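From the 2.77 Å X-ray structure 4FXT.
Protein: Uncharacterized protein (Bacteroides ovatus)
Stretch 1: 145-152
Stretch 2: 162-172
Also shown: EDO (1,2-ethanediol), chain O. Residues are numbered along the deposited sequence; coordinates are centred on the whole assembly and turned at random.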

# COMPACT_ATOMS: atom_id res chain seq x y z
N LYS A 145 -8.49 1.48 12.29
CA LYS A 145 -9.28 0.26 12.12
C LYS A 145 -10.37 0.19 13.16
O LYS A 145 -10.21 0.72 14.27
CB LYS A 145 -8.38 -0.99 12.23
CG LYS A 145 -7.56 -0.93 13.52
CD LYS A 145 -6.58 -1.99 13.75
CE LYS A 145 -5.62 -1.59 14.87
NZ LYS A 145 -6.28 -1.36 16.18
N GLU A 146 -11.48 -0.49 12.81
CA GLU A 146 -12.61 -0.71 13.71
C GLU A 146 -12.51 -2.15 14.26
O GLU A 146 -13.02 -2.45 15.34
CB GLU A 146 -13.94 -0.43 13.00
CG GLU A 146 -15.00 0.11 13.94
CD GLU A 146 -14.69 1.48 14.49
OE1 GLU A 146 -13.98 2.27 13.81
OE2 GLU A 146 -15.18 1.77 15.61
N ALA A 147 -11.80 -3.01 13.52
CA ALA A 147 -11.52 -4.40 13.85
C ALA A 147 -10.28 -4.90 13.12
O ALA A 147 -10.01 -4.48 11.99
CB ALA A 147 -12.71 -5.26 13.50
N GLU A 148 -9.51 -5.80 13.77
CA GLU A 148 -8.34 -6.42 13.13
C GLU A 148 -8.32 -7.89 13.44
O GLU A 148 -8.95 -8.34 14.41
CB GLU A 148 -6.99 -5.78 13.50
CG GLU A 148 -6.44 -6.00 14.89
CD GLU A 148 -5.02 -5.51 15.14
OE1 GLU A 148 -4.21 -5.45 14.18
OE2 GLU A 148 -4.68 -5.28 16.33
N LEU A 149 -7.60 -8.63 12.62
CA LEU A 149 -7.38 -10.07 12.78
C LEU A 149 -5.92 -10.34 12.47
O LEU A 149 -5.49 -10.03 11.37
CB LEU A 149 -8.33 -10.84 11.86
CG LEU A 149 -8.34 -12.34 12.01
CD1 LEU A 149 -8.74 -12.75 13.42
CD2 LEU A 149 -9.32 -12.94 11.04
N LYS A 150 -5.14 -10.77 13.46
CA LYS A 150 -3.71 -11.06 13.27
C LYS A 150 -3.58 -12.57 13.05
O LYS A 150 -3.96 -13.35 13.92
CB LYS A 150 -2.89 -10.54 14.45
CG LYS A 150 -3.02 -9.03 14.70
CD LYS A 150 -2.26 -8.47 15.93
CE LYS A 150 -0.75 -8.43 15.84
NZ LYS A 150 -0.14 -7.80 17.04
N LEU A 151 -3.14 -12.99 11.86
CA LEU A 151 -3.09 -14.39 11.45
C LEU A 151 -1.72 -15.09 11.74
O LEU A 151 -1.59 -16.32 11.53
CB LEU A 151 -3.35 -14.46 9.93
CG LEU A 151 -4.66 -13.89 9.39
CD1 LEU A 151 -4.71 -14.00 7.92
CD2 LEU A 151 -5.85 -14.60 9.96
N GLY A 152 -0.72 -14.31 12.17
CA GLY A 152 0.61 -14.86 12.42
C GLY A 152 1.51 -14.69 11.22
O GLY A 152 1.23 -13.87 10.34
C1 EDO O . -10.87 3.46 9.64
O1 EDO O . -11.55 4.37 8.76
C2 EDO O . -11.43 3.44 11.11
O2 EDO O . -12.73 2.85 11.20
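Stretch 2, residues 162-172: TAEIEIPSGLV

Two strands can pack through their side chains without sharing a single hydrogen bond, and this pair is a compact example. Residues 162-166 continue a strand begun earlier in the chain, with extended backbone angles such as -107/134 at I165; beyond E166 the strand gives way to loop, still extended through I167 and P168, and a backbone hydrogen bond from L171 N to P168 O (3.0 Å) closes a tight bend. The strand runs roughly antiparallel to strand 147-150, at a crossing angle of 146°, and the axes come no closer than 7.3 Å, too far for the ladder of a sheet.

Apolar contacts therefore carry the interface. The alternation of extended chain turns A163 and I165 toward stretch 1 and E164 away. I165, all-trans in its side chain (t, t), reaches between two residues: its CD1 lies 4.2 Å from A147 CB and 3.9 Å from L149 CB. At one end L151 CD2 meets A163 CB at 4.1 Å; towards the other, A147 CB rests 3.8 Å from P168 CG, and L171 CD1 packs 3.5 Å from E146 CG, the aliphatic part of an acidic side chain.

Side chain also meets backbone: I165 CD1 lies 3.6 Å from E148 C, and L149 CD2 approaches E164 O at 3.5 Å. Together the stretches bury 405 Å².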

# COMPACT_ATOMS: atom_id res chain seq x y z
N THR A 162 -8.02 -18.21 2.72
CA THR A 162 -9.29 -17.66 3.20
C THR A 162 -9.22 -17.43 4.73
O THR A 162 -8.71 -18.28 5.45
CB THR A 162 -10.45 -18.61 2.84
OG1 THR A 162 -10.46 -18.82 1.43
CG2 THR A 162 -11.82 -18.10 3.30
N ALA A 163 -9.70 -16.29 5.18
CA ALA A 163 -9.80 -15.93 6.58
C ALA A 163 -11.10 -15.15 6.83
O ALA A 163 -11.55 -14.41 5.96
CB ALA A 163 -8.59 -15.12 7.01
N GLU A 164 -11.73 -15.37 8.00
CA GLU A 164 -12.97 -14.71 8.32
C GLU A 164 -12.82 -13.86 9.56
O GLU A 164 -12.46 -14.40 10.62
CB GLU A 164 -14.10 -15.72 8.52
CG GLU A 164 -14.45 -16.49 7.27
CD GLU A 164 -15.56 -17.50 7.47
OE1 GLU A 164 -15.52 -18.26 8.47
OE2 GLU A 164 -16.45 -17.57 6.59
N ILE A 165 -13.10 -12.54 9.43
CA ILE A 165 -13.06 -11.53 10.49
C ILE A 165 -14.50 -11.17 10.85
O ILE A 165 -15.33 -10.96 9.96
CB ILE A 165 -12.21 -10.30 10.08
CG1 ILE A 165 -12.06 -9.29 11.25
CG2 ILE A 165 -12.73 -9.64 8.79
CD1 ILE A 165 -11.05 -8.23 11.07
N GLU A 166 -14.80 -11.13 12.15
CA GLU A 166 -16.12 -10.79 12.65
C GLU A 166 -16.38 -9.26 12.54
O GLU A 166 -15.53 -8.44 12.90
CB GLU A 166 -16.25 -11.27 14.09
CG GLU A 166 -17.67 -11.15 14.62
CD GLU A 166 -17.92 -11.85 15.94
OE1 GLU A 166 -17.77 -13.10 15.99
OE2 GLU A 166 -18.40 -11.18 16.87
N ILE A 167 -17.59 -8.89 12.06
CA ILE A 167 -18.02 -7.51 11.91
C ILE A 167 -18.24 -6.93 13.32
O ILE A 167 -19.02 -7.50 14.09
CB ILE A 167 -19.29 -7.40 11.01
CG1 ILE A 167 -19.08 -8.07 9.66
CG2 ILE A 167 -19.70 -5.95 10.84
CD1 ILE A 167 -20.33 -8.22 8.78
N PRO A 168 -17.53 -5.84 13.69
CA PRO A 168 -17.68 -5.30 15.05
C PRO A 168 -19.05 -4.61 15.25
O PRO A 168 -19.73 -4.26 14.28
CB PRO A 168 -16.53 -4.29 15.16
CG PRO A 168 -16.25 -3.88 13.77
CD PRO A 168 -16.52 -5.08 12.91
N SER A 169 -19.45 -4.43 16.53
CA SER A 169 -20.72 -3.84 16.96
C SER A 169 -20.97 -2.45 16.33
O SER A 169 -22.09 -2.15 15.91
CB SER A 169 -20.74 -3.70 18.49
OG SER A 169 -19.69 -2.87 18.96
N GLY A 170 -19.93 -1.64 16.26
CA GLY A 170 -20.04 -0.30 15.70
C GLY A 170 -20.02 -0.22 14.19
O GLY A 170 -19.89 0.88 13.65
N LEU A 171 -20.15 -1.37 13.50
CA LEU A 171 -20.14 -1.42 12.04
C LEU A 171 -21.28 -2.26 11.48
O LEU A 171 -21.57 -2.17 10.29
CB LEU A 171 -18.80 -2.04 11.60
CG LEU A 171 -17.84 -1.17 10.80
CD1 LEU A 171 -17.54 0.07 11.50
CD2 LEU A 171 -16.55 -1.86 10.58
N VAL A 172 -21.93 -3.05 12.34
CA VAL A 172 -22.90 -4.07 11.96
C VAL A 172 -24.21 -3.41 11.38
O VAL A 172 -24.88 -4.04 10.55
CB VAL A 172 -23.19 -4.99 13.18
CG1 VAL A 172 -24.01 -4.30 14.26
CG2 VAL A 172 -23.85 -6.28 12.76